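Local coordinates for protein SusD homolog (Bacteroides ovatus, PDB 4F53) that probably binds sugars, apparently mucin O-glycans, as a SusD/RagB-type outer-membrane lipoprotein with a TPR-like helical fold, at residues Asn34-Met39 and Ser191-Phe196; Met39-Glu44 and Tyr49-Met54; Ala55-Gly60 and Met458-Asn463; Pro80-Lys85 and Tyr480-Tyr485; Ile87-Phe92 and Leu125-Thr130. All coordinates share one frame; numbering follows the deposited sequence. Where two conformers were deposited one is given.

Contact 1: residues Asn34-Met39 and Ser191-Phe196; sequences NLQDLM and SAWYKF
Selenomethionine M39 meets F196 in a Met-aromatic contact just beyond helix 25-37, facing helix 190-207, buried in the helical SusD-type fold. The two side chains approach from opposite directions: SE of M39 lies 3.9 Å from CZ of F196 and 5.1 Å from the ring centroid, 61° off the ring normal, an oblique approach. The bend of M39 at chi3 (-76°) turns its methyl away from F196 toward the indole, where CE comes to 4.1 Å from CH2 of W193, at the edge and near the ring plane. The indole in turn covers one face of the phenyl ring, with CZ3 of W193 3.7 Å above the F196 plane and over its centre. Q36, its chain extended, reaches the same indole edge, amide and ring planes being only 25° apart. D183 serves both: its OD1 takes Q36 NE2 and its OD2 takes W193 NE1, while Q36 OE1 accepts from the backbone N of R184. Both polar ends are thus satisfied in a buried setting, and the closest approach across the segments is Q36 NE2 to W193 CZ2, 3.4 Å.

Contact 2: residues Met39-Glu44 and Tyr49-Met54; sequences MMPEQE and YVDCLM
D51, P41 and selenomethionine M40 carry this contact, in which the loop leading into helix 44-58 packs against that helix's own later turns. The D51 carboxylate is split between its neighbours: OD1 lies 3.7 Å from SE of M40, and OD2 the same 3.7 Å from CD of P41. M40 curls toward it through bends at chi2 (67°) and chi3 (63°). CG of P41 also touches CG2 of V50 at 4.1 Å, the two side chains crossing at about a right angle. One water donates both to O of P41, at 2.7 Å, and to OD2 of D51. Residues 49-54 make a wider pi-type turn, closed by M54 N to Y49 O at 2.8 Å. D51 OD1 also forms a salt bridge with R126 of helix 110-131. A leucine in place of D51 would probably leave R126 without its charge partner and the water without one acceptor. A buried carboxylate matched by arginine and water is likely to stay ionised despite its apolar neighbours.

Contact 3: residues Ala55-Gly60 and Met458-Asn463; sequences AGAFSG and MPMAAN
The methyl end of selenomethionine M460 pushes against the last turn of helix 44-58, touching A57 and F58. Its CE lies 3.6 Å from O of A57 and 4.3 Å from CB of the same residue, and it reaches the edge of the F58 ring, near the ring plane, at 4.0 Å from CD1. M460 and F58 cross at about a right angle. A bend at chi2 (-58°) swings the M460 chain out of its loop to this spot, while its far end runs on extended through chi3. Next outward, O of A57 also accepts from R307 NH1, and M460 packs on R307 and Y78; a glycerol, probably from the crystallisation liquor, lies about 4 Å from the M460 side chain. The helix ends here in a Schellman motif: G60 has phi 90°, and its N returns to O of A57 in a weak bond of 3.3 Å. A beta carbon on G60 would run into the carbonyl oxygen of S59. Further out, F58 meets W446 of helix 442-452, S59 O accepts from W435 of helix 423-438, and backbone bonds tie G56 to V62 of strand 62-64, which pairs antiparallel with strand 261-263.

Contact 4: residues Pro80-Lys85 and Tyr480-Tyr485; sequences PSDDWK and YPTDEY
T482, in one of its two conformers, holds OG1 trans to its backbone N (chi1 175°), which places its methyl between N and the carbonyl carbon, facing D82; D82 in turn keeps its carboxylate beside its own N (chi1 -84°). In that copy CG2 of T482 sits 3.8 Å from OD1 of D82, and as far from OD2 and CG, a tentative van der Waals contact of methyl with carboxylate. It joins the start of helix 82-106, where S81 is the N-cap and its OG accepts a weak bond of 3.3 Å from W84 N, to the start of the short helix 482-487. Beside it, CG of P481 lies 3.5 Å from O of K85, at the closest backbone approach of the segments. K85 NZ makes a long ion pair, 3.9 Å, with OD1 of D82. Deeper in the fold, E484 bonds N90 of helix 82-106. Between the two helix starts one water donates to O of D82 at 3.1 Å and accepts a weak bond from N of T482 at 3.3 Å.

Contact 5: residues Ile87-Phe92 and Leu125-Thr130; sequences IPFNDF and LRVTDT
R126 lays the middle of its side chain against F92: a bend at chi3 brings NE 3.6 Å from CZ of the F92 ring, the guanidinium and ring planes 41° apart in an oblique meeting. The guanidinium is held by D51 of helix 44-58 and by the loop carbonyl of M39, while F92 packs against NE and CD. V127 comes next and divides its branches between two rings. CG1, trans to the backbone N (chi1 -174°), reaches the edge of F89 at 3.9 Å from CD1, while CG2 lies 3.8 Å from CD2 of F92, the two side chains sliding past each other. With an alanine in place of F92, V127 CG2 and the NE end of R126 would probably lose their packing and a gap would open between the helices. D129 turns elsewhere, bridging to R207. T130 closes the run: its OG1 donates to O of R126 at 2.6 Å and accepts from a water, 3.0 Å away, that also donates to O of P88 at 2.8 Å. P88 sits where helix 87-92 is kinked, and the water links its carbonyl to the facing helix. The short axes pass 10.2 Å apart at 148°, the near-antiparallel pairing of two consecutive helices in a helical hairpin, consistent with the TPR-like fold.

R126 of contact 5 ties three contacts together: its NH2 is 2.7 Å from D51 OD1 of contact 2, and its NH1 is 3.1 Å from O of M39, the residue shared by contacts 1 and 2. Contacts 2 and 5 have centres about 11 Å apart. Contact 4 joins contact 5 through helix 82-106: E484 OE2 lies 2.9 Å from N90 ND2, and P481 CD packs 3.5 Å from F89 CD2. Contact 3 continues helix 44-58 from contact 2, V50 O to A55 N being 3.3 Å. It lies across the chain's centre from contact 1, about 30 Å centre to centre, and beside the glycerol.

Contact 1: residues Asn34-Met39 and Ser191-Phe196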
# COMPACT_ATOMS: atom_id res chain seq x y z
N ASN A 34 1.04 -6.91 19.24
CA ASN A 34 0.74 -5.51 18.94
C ASN A 34 1.69 -5.01 17.81
O ASN A 34 1.26 -4.29 16.91
CB ASN A 34 0.84 -4.65 20.24
CG ASN A 34 0.03 -5.12 21.46
OD1 ASN A 34 -0.90 -5.94 21.38
ND2 ASN A 34 0.35 -4.57 22.63
N LEU A 35 2.97 -5.41 17.86
CA LEU A 35 3.95 -5.02 16.85
C LEU A 35 3.57 -5.60 15.50
O LEU A 35 3.62 -4.89 14.49
CB LEU A 35 5.38 -5.45 17.24
CG LEU A 35 5.96 -4.88 18.58
CD1 LEU A 35 7.40 -5.30 18.75
CD2 LEU A 35 5.87 -3.33 18.67
N GLN A 36 3.11 -6.87 15.50
CA GLN A 36 2.68 -7.55 14.26
C GLN A 36 1.48 -6.82 13.61
O GLN A 36 1.43 -6.65 12.40
CB GLN A 36 2.31 -9.00 14.57
CG GLN A 36 2.01 -9.81 13.35
CD GLN A 36 1.56 -11.20 13.68
OE1 GLN A 36 0.45 -11.43 14.16
NE2 GLN A 36 2.42 -12.15 13.41
N ASP A 37 0.54 -6.38 14.44
CA ASP A 37 -0.67 -5.72 13.99
C ASP A 37 -0.40 -4.43 13.20
O ASP A 37 -1.11 -4.15 12.23
CB ASP A 37 -1.55 -5.42 15.21
CG ASP A 37 -2.78 -4.57 14.90
OD1 ASP A 37 -3.49 -4.89 13.93
OD2 ASP A 37 -2.97 -3.55 15.58
N LEU A 38 0.60 -3.65 13.61
CA LEU A 38 0.89 -2.32 13.05
C LEU A 38 1.43 -2.34 11.61
O LEU A 38 1.50 -1.27 10.99
CB LEU A 38 1.81 -1.50 13.99
CG LEU A 38 1.10 -1.11 15.31
CD1 LEU A 38 2.10 -0.74 16.40
CD2 LEU A 38 0.02 -0.03 15.08
N MSE A 39 1.71 -3.53 11.04
CA MSE A 39 2.12 -3.61 9.62
C MSE A 39 0.97 -3.18 8.69
O MSE A 39 1.20 -2.64 7.61
CB MSE A 39 2.57 -5.04 9.26
CG MSE A 39 3.78 -5.50 10.09
SE MSE A 39 4.64 -7.04 9.27
CE MSE A 39 3.41 -8.34 9.75
N SER A 191 9.28 -20.99 9.02
CA SER A 191 9.65 -21.13 7.60
C SER A 191 8.78 -20.21 6.71
O SER A 191 9.25 -19.73 5.68
CB SER A 191 9.55 -22.58 7.15
OG SER A 191 8.20 -23.02 7.09
N ALA A 192 7.53 -19.95 7.12
CA ALA A 192 6.64 -19.02 6.43
C ALA A 192 7.15 -17.56 6.59
O ALA A 192 7.06 -16.78 5.65
CB ALA A 192 5.22 -19.16 6.97
N TRP A 193 7.75 -17.24 7.75
CA TRP A 193 8.35 -15.94 8.07
C TRP A 193 9.65 -15.73 7.30
O TRP A 193 9.97 -14.60 6.95
CB TRP A 193 8.58 -15.79 9.59
CG TRP A 193 7.33 -15.40 10.31
CD1 TRP A 193 6.64 -16.15 11.22
CD2 TRP A 193 6.57 -14.19 10.12
NE1 TRP A 193 5.52 -15.47 11.63
CE2 TRP A 193 5.42 -14.29 10.93
CE3 TRP A 193 6.70 -13.07 9.26
CZ2 TRP A 193 4.44 -13.30 10.97
CZ3 TRP A 193 5.72 -12.09 9.29
CH2 TRP A 193 4.62 -12.20 10.15
N TYR A 194 10.38 -16.83 7.04
CA TYR A 194 11.61 -16.87 6.24
C TYR A 194 11.29 -16.42 4.82
O TYR A 194 12.00 -15.58 4.28
CB TYR A 194 12.22 -18.29 6.24
CG TYR A 194 13.50 -18.41 5.43
CD1 TYR A 194 14.72 -17.98 5.94
CD2 TYR A 194 13.48 -18.95 4.14
CE1 TYR A 194 15.89 -18.10 5.20
CE2 TYR A 194 14.65 -19.05 3.38
CZ TYR A 194 15.86 -18.63 3.92
OH TYR A 194 17.03 -18.73 3.20
N LYS A 195 10.19 -16.97 4.24
CA LYS A 195 9.72 -16.60 2.89
C LYS A 195 9.26 -15.17 2.84
O LYS A 195 9.53 -14.48 1.87
CB LYS A 195 8.57 -17.53 2.42
CG LYS A 195 9.01 -18.98 2.23
CD LYS A 195 7.93 -19.74 1.53
CE LYS A 195 8.06 -21.22 1.74
NZ LYS A 195 7.02 -21.96 0.99
N PHE A 196 8.57 -14.70 3.91
CA PHE A 196 8.07 -13.32 4.03
C PHE A 196 9.26 -12.35 4.02
O PHE A 196 9.22 -11.37 3.27
CB PHE A 196 7.22 -13.17 5.33
CG PHE A 196 6.68 -11.78 5.63
CD1 PHE A 196 7.49 -10.81 6.20
CD2 PHE A 196 5.36 -11.46 5.34
CE1 PHE A 196 6.99 -9.52 6.46
CE2 PHE A 196 4.85 -10.19 5.62
CZ PHE A 196 5.66 -9.23 6.19

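Contact 2: residues Met39-Glu44 and Tyr49-Met54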
# COMPACT_ATOMS: atom_id res chain seq x y z
N MSE A 39 1.71 -3.53 11.04
CA MSE A 39 2.12 -3.61 9.62
C MSE A 39 0.97 -3.18 8.69
O MSE A 39 1.20 -2.64 7.61
CB MSE A 39 2.57 -5.04 9.26
CG MSE A 39 3.78 -5.50 10.09
SE MSE A 39 4.64 -7.04 9.27
CE MSE A 39 3.41 -8.34 9.75
N MSE A 40 -0.27 -3.47 9.12
CA MSE A 40 -1.53 -3.20 8.41
C MSE A 40 -2.57 -3.05 9.52
O MSE A 40 -3.28 -4.02 9.84
CB MSE A 40 -1.81 -4.37 7.44
CG MSE A 40 -2.83 -4.02 6.36
SE MSE A 40 -2.16 -2.67 5.10
CE MSE A 40 -0.68 -3.74 4.38
N PRO A 41 -2.57 -1.89 10.22
CA PRO A 41 -3.35 -1.77 11.47
C PRO A 41 -4.84 -2.03 11.39
O PRO A 41 -5.51 -1.63 10.46
CB PRO A 41 -3.07 -0.34 11.95
CG PRO A 41 -2.38 0.35 10.80
CD PRO A 41 -1.71 -0.70 10.01
N GLU A 42 -5.33 -2.75 12.40
CA GLU A 42 -6.71 -3.14 12.57
C GLU A 42 -7.56 -2.04 13.22
O GLU A 42 -8.73 -1.89 12.83
CB GLU A 42 -6.78 -4.41 13.41
CG GLU A 42 -8.20 -4.94 13.57
CD GLU A 42 -8.37 -6.16 14.44
OE1 GLU A 42 -7.47 -7.02 14.44
OE2 GLU A 42 -9.42 -6.26 15.10
N GLN A 43 -6.98 -1.29 14.21
CA GLN A 43 -7.68 -0.22 14.92
C GLN A 43 -8.33 0.70 13.89
O GLN A 43 -7.62 1.32 13.08
CB GLN A 43 -6.71 0.53 15.86
CG GLN A 43 -7.40 1.38 16.94
CD GLN A 43 -6.42 2.26 17.71
OE1 GLN A 43 -5.21 2.17 17.54
NE2 GLN A 43 -6.92 3.16 18.55
N GLU A 44 -9.68 0.70 13.87
CA GLU A 44 -10.52 1.41 12.90
C GLU A 44 -10.25 2.90 12.84
O GLU A 44 -10.27 3.43 11.74
CB GLU A 44 -12.02 1.13 13.12
CG GLU A 44 -12.56 1.57 14.48
CD GLU A 44 -14.03 1.32 14.72
OE1 GLU A 44 -14.51 0.20 14.41
OE2 GLU A 44 -14.70 2.22 15.27
N TYR A 49 -7.42 6.56 8.70
CA TYR A 49 -6.55 7.59 8.20
C TYR A 49 -5.47 7.04 7.29
O TYR A 49 -5.38 7.46 6.15
CB TYR A 49 -5.90 8.38 9.34
CG TYR A 49 -6.93 9.10 10.19
CD1 TYR A 49 -7.41 10.35 9.82
CD2 TYR A 49 -7.43 8.51 11.34
CE1 TYR A 49 -8.39 11.00 10.58
CE2 TYR A 49 -8.41 9.15 12.11
CZ TYR A 49 -8.87 10.41 11.73
OH TYR A 49 -9.84 11.04 12.48
N VAL A 50 -4.65 6.13 7.79
CA VAL A 50 -3.45 5.69 7.08
C VAL A 50 -3.74 4.79 5.90
O VAL A 50 -3.07 4.94 4.89
CB VAL A 50 -2.36 5.08 8.01
CG1 VAL A 50 -1.91 6.13 9.05
CG2 VAL A 50 -2.82 3.80 8.70
N ASP A 51 -4.72 3.88 6.00
CA ASP A 51 -4.97 2.92 4.94
C ASP A 51 -6.15 3.27 4.05
O ASP A 51 -6.19 2.87 2.89
CB ASP A 51 -5.17 1.53 5.53
CG ASP A 51 -3.86 0.89 5.98
OD1 ASP A 51 -2.84 0.96 5.21
OD2 ASP A 51 -3.83 0.31 7.09
N CYS A 52 -7.11 3.97 4.58
CA CYS A 52 -8.28 4.26 3.78
C CYS A 52 -8.22 5.68 3.22
O CYS A 52 -8.13 5.85 2.01
CB CYS A 52 -9.54 4.01 4.59
SG CYS A 52 -11.07 4.26 3.66
N LEU A 53 -8.26 6.69 4.09
CA LEU A 53 -8.31 8.08 3.67
C LEU A 53 -7.03 8.53 2.97
O LEU A 53 -7.09 9.29 2.01
CB LEU A 53 -8.62 9.01 4.88
CG LEU A 53 -10.04 8.95 5.45
CD1 LEU A 53 -10.04 9.44 6.90
CD2 LEU A 53 -11.00 9.79 4.62
N MSE A 54 -5.87 8.07 3.44
CA MSE A 54 -4.63 8.49 2.82
C MSE A 54 -4.22 7.56 1.68
O MSE A 54 -4.36 7.95 0.52
CB MSE A 54 -3.49 8.62 3.85
CG MSE A 54 -2.20 9.20 3.23
SE MSE A 54 -0.70 9.17 4.43
CE MSE A 54 -0.28 7.23 4.37
O HOH W 1 -5.45 -1.40 7.78

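Contact 3: residues Ala55-Gly60 and Met458-Asn463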
# COMPACT_ATOMS: atom_id res chain seq x y z
N ALA A 55 -3.72 6.35 1.99
CA ALA A 55 -3.18 5.39 1.03
C ALA A 55 -4.24 4.91 0.01
O ALA A 55 -3.91 4.74 -1.17
CB ALA A 55 -2.57 4.22 1.76
N GLY A 56 -5.48 4.73 0.46
CA GLY A 56 -6.59 4.30 -0.39
C GLY A 56 -6.88 5.29 -1.49
O GLY A 56 -7.11 4.89 -2.64
N ALA A 57 -6.84 6.60 -1.15
CA ALA A 57 -7.01 7.70 -2.11
C ALA A 57 -5.84 7.77 -3.11
O ALA A 57 -6.05 7.80 -4.33
CB ALA A 57 -7.12 9.04 -1.36
N PHE A 58 -4.61 7.84 -2.57
CA PHE A 58 -3.39 8.04 -3.35
C PHE A 58 -3.04 6.82 -4.22
O PHE A 58 -2.46 7.01 -5.29
CB PHE A 58 -2.21 8.44 -2.44
CG PHE A 58 -2.34 9.75 -1.68
CD1 PHE A 58 -3.19 10.75 -2.14
CD2 PHE A 58 -1.58 10.00 -0.54
CE1 PHE A 58 -3.29 11.98 -1.44
CE2 PHE A 58 -1.68 11.22 0.14
CZ PHE A 58 -2.54 12.21 -0.31
N SER A 59 -3.43 5.60 -3.80
CA SER A 59 -3.20 4.38 -4.58
C SER A 59 -4.13 4.23 -5.80
O SER A 59 -3.86 3.40 -6.67
CB SER A 59 -3.39 3.14 -3.72
OG SER A 59 -4.72 3.12 -3.22
N GLY A 60 -5.24 4.94 -5.79
CA GLY A 60 -6.27 4.84 -6.82
C GLY A 60 -7.32 3.80 -6.52
O GLY A 60 -8.13 3.48 -7.40
N MSE A 458 -6.77 8.59 -12.96
CA MSE A 458 -7.40 9.87 -13.25
C MSE A 458 -6.89 10.90 -12.25
O MSE A 458 -6.61 10.54 -11.10
CB MSE A 458 -8.92 9.75 -13.18
CG MSE A 458 -9.52 9.28 -14.48
SE MSE A 458 -11.44 9.01 -14.42
CE MSE A 458 -11.51 7.37 -13.38
N PRO A 459 -6.73 12.19 -12.60
CA PRO A 459 -6.37 13.15 -11.57
C PRO A 459 -7.54 13.35 -10.60
O PRO A 459 -8.70 13.03 -10.93
CB PRO A 459 -6.06 14.41 -12.37
CG PRO A 459 -6.95 14.31 -13.57
CD PRO A 459 -7.00 12.85 -13.90
N MSE A 460 -7.26 13.87 -9.40
CA MSE A 460 -8.30 14.20 -8.41
C MSE A 460 -9.30 15.17 -9.00
O MSE A 460 -8.88 16.09 -9.69
CB MSE A 460 -7.67 14.76 -7.12
CG MSE A 460 -6.75 13.77 -6.44
SE MSE A 460 -7.59 12.09 -5.96
CE MSE A 460 -6.10 11.38 -4.84
N ALA A 461 -10.62 14.95 -8.78
CA ALA A 461 -11.68 15.81 -9.32
C ALA A 461 -11.49 17.30 -8.91
O ALA A 461 -11.69 18.20 -9.71
CB ALA A 461 -13.04 15.32 -8.86
N ALA A 462 -11.06 17.51 -7.65
CA ALA A 462 -10.78 18.80 -7.06
C ALA A 462 -9.39 18.78 -6.41
O ALA A 462 -9.13 18.01 -5.49
CB ALA A 462 -11.84 19.15 -6.03
N ASN A 463 -8.50 19.62 -6.91
CA ASN A 463 -7.17 19.79 -6.36
C ASN A 463 -7.22 21.05 -5.48
O ASN A 463 -7.27 22.15 -6.00
CB ASN A 463 -6.14 19.90 -7.50
CG ASN A 463 -4.71 20.06 -7.07
OD1 ASN A 463 -4.40 20.54 -5.98
ND2 ASN A 463 -3.79 19.72 -7.96

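Contact 4: residues Pro80-Lys85 and Tyr480-Tyr485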
# COMPACT_ATOMS: atom_id res chain seq x y z
N PRO A 80 -5.70 18.19 3.85
CA PRO A 80 -6.11 17.61 5.15
C PRO A 80 -5.87 18.60 6.28
O PRO A 80 -5.04 19.49 6.14
CB PRO A 80 -5.20 16.38 5.29
CG PRO A 80 -3.97 16.76 4.53
CD PRO A 80 -4.47 17.53 3.35
N SER A 81 -6.58 18.46 7.39
CA SER A 81 -6.41 19.36 8.54
C SER A 81 -5.06 19.06 9.22
O SER A 81 -4.46 18.02 8.94
CB SER A 81 -7.55 19.17 9.53
OG SER A 81 -7.53 17.84 10.03
N ASP A 82 -4.60 19.94 10.12
CA ASP A 82 -3.38 19.72 10.88
C ASP A 82 -3.47 18.39 11.68
O ASP A 82 -2.49 17.66 11.72
CB ASP A 82 -3.09 20.92 11.80
CG ASP A 82 -2.35 22.08 11.13
OD1 ASP A 82 -1.72 21.85 10.05
OD2 ASP A 82 -2.32 23.19 11.71
N ASP A 83 -4.66 18.05 12.23
CA ASP A 83 -4.90 16.80 12.97
C ASP A 83 -4.72 15.57 12.09
O ASP A 83 -4.15 14.58 12.55
CB ASP A 83 -6.30 16.77 13.61
CG ASP A 83 -6.59 17.90 14.60
OD1 ASP A 83 -5.62 18.42 15.22
OD2 ASP A 83 -7.78 18.26 14.76
N TRP A 84 -5.21 15.62 10.83
CA TRP A 84 -5.06 14.50 9.88
C TRP A 84 -3.60 14.34 9.44
O TRP A 84 -3.17 13.23 9.13
CB TRP A 84 -5.93 14.72 8.64
CG TRP A 84 -7.40 14.44 8.82
CD1 TRP A 84 -8.17 14.68 9.93
CD2 TRP A 84 -8.30 13.94 7.81
NE1 TRP A 84 -9.48 14.34 9.68
CE2 TRP A 84 -9.59 13.89 8.39
CE3 TRP A 84 -8.15 13.55 6.47
CZ2 TRP A 84 -10.71 13.46 7.68
CZ3 TRP A 84 -9.25 13.12 5.77
CH2 TRP A 84 -10.52 13.09 6.37
N LYS A 85 -2.86 15.45 9.38
CA LYS A 85 -1.46 15.43 8.96
C LYS A 85 -0.54 14.85 10.06
O LYS A 85 0.56 14.40 9.76
CB LYS A 85 -1.00 16.83 8.55
CG LYS A 85 -1.62 17.23 7.21
CD LYS A 85 -0.98 18.45 6.61
CE LYS A 85 -1.66 19.72 7.00
NZ LYS A 85 -1.01 20.88 6.35
N TYR A 480 5.92 17.08 6.82
CA TYR A 480 6.10 16.81 8.25
C TYR A 480 5.06 17.57 9.07
O TYR A 480 4.78 18.73 8.75
CB TYR A 480 7.52 17.20 8.72
CG TYR A 480 8.62 16.37 8.08
CD1 TYR A 480 8.63 14.98 8.18
CD2 TYR A 480 9.69 16.99 7.42
CE1 TYR A 480 9.63 14.22 7.60
CE2 TYR A 480 10.70 16.23 6.84
CZ TYR A 480 10.66 14.85 6.92
OH TYR A 480 11.65 14.08 6.36
N PRO A 481 4.48 16.96 10.13
CA PRO A 481 3.52 17.70 10.98
C PRO A 481 4.14 18.99 11.55
O PRO A 481 5.31 18.99 11.96
CB PRO A 481 3.17 16.70 12.09
CG PRO A 481 3.46 15.35 11.49
CD PRO A 481 4.69 15.58 10.62
N THR A 482 3.35 20.10 11.56
CA THR A 482 3.75 21.43 12.03
C THR A 482 4.27 21.38 13.48
O THR A 482 5.19 22.12 13.83
CB THR A 482 2.60 22.46 11.85
OG1 THR A 482 2.97 23.71 12.42
CG2 THR A 482 1.26 21.99 12.45
N ASP A 483 3.70 20.49 14.32
CA ASP A 483 4.05 20.31 15.74
C ASP A 483 5.47 19.81 15.93
O ASP A 483 6.07 20.07 16.97
CB ASP A 483 3.09 19.33 16.43
CG ASP A 483 1.76 19.91 16.90
OD1 ASP A 483 1.72 21.12 17.23
OD2 ASP A 483 0.76 19.14 16.98
N GLU A 484 6.00 19.08 14.92
CA GLU A 484 7.36 18.55 14.98
C GLU A 484 8.37 19.68 14.78
O GLU A 484 9.44 19.65 15.40
CB GLU A 484 7.57 17.39 13.99
CG GLU A 484 6.81 16.13 14.40
CD GLU A 484 6.89 15.75 15.87
OE1 GLU A 484 8.01 15.59 16.38
OE2 GLU A 484 5.82 15.65 16.51
N TYR A 485 8.00 20.73 14.02
CA TYR A 485 8.83 21.93 13.86
C TYR A 485 8.91 22.69 15.18
O TYR A 485 9.88 23.40 15.42
CB TYR A 485 8.24 22.85 12.79
CG TYR A 485 8.58 22.52 11.36
CD1 TYR A 485 7.81 21.60 10.64
CD2 TYR A 485 9.57 23.21 10.68
CE1 TYR A 485 8.06 21.35 9.30
CE2 TYR A 485 9.86 22.93 9.35
CZ TYR A 485 9.09 22.01 8.65
OH TYR A 485 9.34 21.81 7.33
O HOH W 2 0.29 18.93 11.16

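Contact 5: residues Ile87-Phe92 and Leu125-Thr130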
# COMPACT_ATOMS: atom_id res chain seq x y z
N ILE A 87 -1.45 12.15 12.25
CA ILE A 87 -1.72 10.73 12.41
C ILE A 87 -0.77 9.80 11.61
O ILE A 87 -0.26 8.89 12.27
CB ILE A 87 -3.24 10.43 12.15
CG1 ILE A 87 -4.08 11.21 13.18
CG2 ILE A 87 -3.55 8.90 12.25
CD1 ILE A 87 -5.51 11.43 12.79
N PRO A 88 -0.46 9.97 10.27
CA PRO A 88 0.42 8.99 9.61
C PRO A 88 1.89 9.06 10.01
O PRO A 88 2.70 8.26 9.49
CB PRO A 88 0.26 9.33 8.12
CG PRO A 88 -0.95 10.20 8.03
CD PRO A 88 -0.96 10.96 9.30
N PHE A 89 2.27 10.00 10.90
CA PHE A 89 3.64 10.13 11.36
C PHE A 89 3.72 9.74 12.83
O PHE A 89 4.16 8.62 13.13
CB PHE A 89 4.18 11.56 11.11
CG PHE A 89 5.68 11.74 11.23
CD1 PHE A 89 6.56 10.90 10.55
CD2 PHE A 89 6.21 12.77 11.99
CE1 PHE A 89 7.94 11.08 10.66
CE2 PHE A 89 7.60 12.96 12.08
CZ PHE A 89 8.45 12.11 11.41
N ASN A 90 3.23 10.61 13.71
CA ASN A 90 3.24 10.49 15.17
C ASN A 90 2.60 9.23 15.71
O ASN A 90 3.15 8.64 16.63
CB ASN A 90 2.58 11.71 15.84
CG ASN A 90 3.39 12.98 15.73
OD1 ASN A 90 3.51 13.58 14.65
ND2 ASN A 90 3.98 13.42 16.83
N ASP A 91 1.43 8.82 15.18
CA ASP A 91 0.72 7.66 15.70
C ASP A 91 1.46 6.36 15.45
O ASP A 91 1.36 5.47 16.29
CB ASP A 91 -0.73 7.60 15.19
CG ASP A 91 -1.67 8.62 15.82
OD1 ASP A 91 -1.19 9.70 16.27
OD2 ASP A 91 -2.88 8.35 15.86
N PHE A 92 2.26 6.23 14.38
CA PHE A 92 3.06 5.02 14.20
C PHE A 92 4.14 4.90 15.28
O PHE A 92 4.33 3.81 15.81
CB PHE A 92 3.70 4.93 12.82
CG PHE A 92 2.78 4.36 11.77
CD1 PHE A 92 2.43 3.01 11.80
CD2 PHE A 92 2.29 5.15 10.75
CE1 PHE A 92 1.59 2.47 10.82
CE2 PHE A 92 1.47 4.61 9.76
CZ PHE A 92 1.11 3.28 9.81
N LEU A 125 8.98 1.10 7.14
CA LEU A 125 9.04 1.14 5.66
C LEU A 125 7.85 1.98 5.15
O LEU A 125 8.06 2.80 4.29
CB LEU A 125 9.04 -0.26 5.02
CG LEU A 125 9.17 -0.35 3.48
CD1 LEU A 125 10.51 0.23 2.99
CD2 LEU A 125 9.03 -1.80 3.01
N ARG A 126 6.64 1.79 5.71
CA ARG A 126 5.44 2.60 5.36
C ARG A 126 5.70 4.08 5.63
O ARG A 126 5.37 4.93 4.81
CB ARG A 126 4.18 2.21 6.16
CG ARG A 126 3.77 0.76 6.13
CD ARG A 126 2.58 0.57 7.06
NE ARG A 126 1.52 1.53 6.73
CZ ARG A 126 0.27 1.23 6.43
NH1 ARG A 126 -0.14 -0.04 6.46
NH2 ARG A 126 -0.59 2.18 6.11
N VAL A 127 6.28 4.38 6.82
CA VAL A 127 6.57 5.73 7.30
C VAL A 127 7.64 6.42 6.41
O VAL A 127 7.39 7.55 5.97
CB VAL A 127 6.93 5.78 8.81
CG1 VAL A 127 7.09 7.22 9.29
CG2 VAL A 127 5.88 5.03 9.65
N THR A 128 8.78 5.76 6.13
CA THR A 128 9.78 6.40 5.27
C THR A 128 9.22 6.54 3.83
O THR A 128 9.46 7.55 3.17
CB THR A 128 11.18 5.76 5.32
OG1 THR A 128 12.02 6.60 4.55
CG2 THR A 128 11.23 4.33 4.74
N ASP A 129 8.41 5.59 3.38
CA ASP A 129 7.79 5.69 2.05
C ASP A 129 6.73 6.79 2.00
O ASP A 129 6.38 7.23 0.91
CB ASP A 129 7.20 4.35 1.59
CG ASP A 129 8.27 3.32 1.23
OD1 ASP A 129 9.47 3.69 1.18
OD2 ASP A 129 7.91 2.15 0.98
N THR A 130 6.25 7.27 3.18
CA THR A 130 5.29 8.39 3.24
C THR A 130 6.03 9.74 3.30
O THR A 130 5.59 10.69 2.67
CB THR A 130 4.34 8.23 4.46
OG1 THR A 130 3.72 6.96 4.40
CG2 THR A 130 3.26 9.30 4.51
O HOH W 3 2.69 6.63 7.21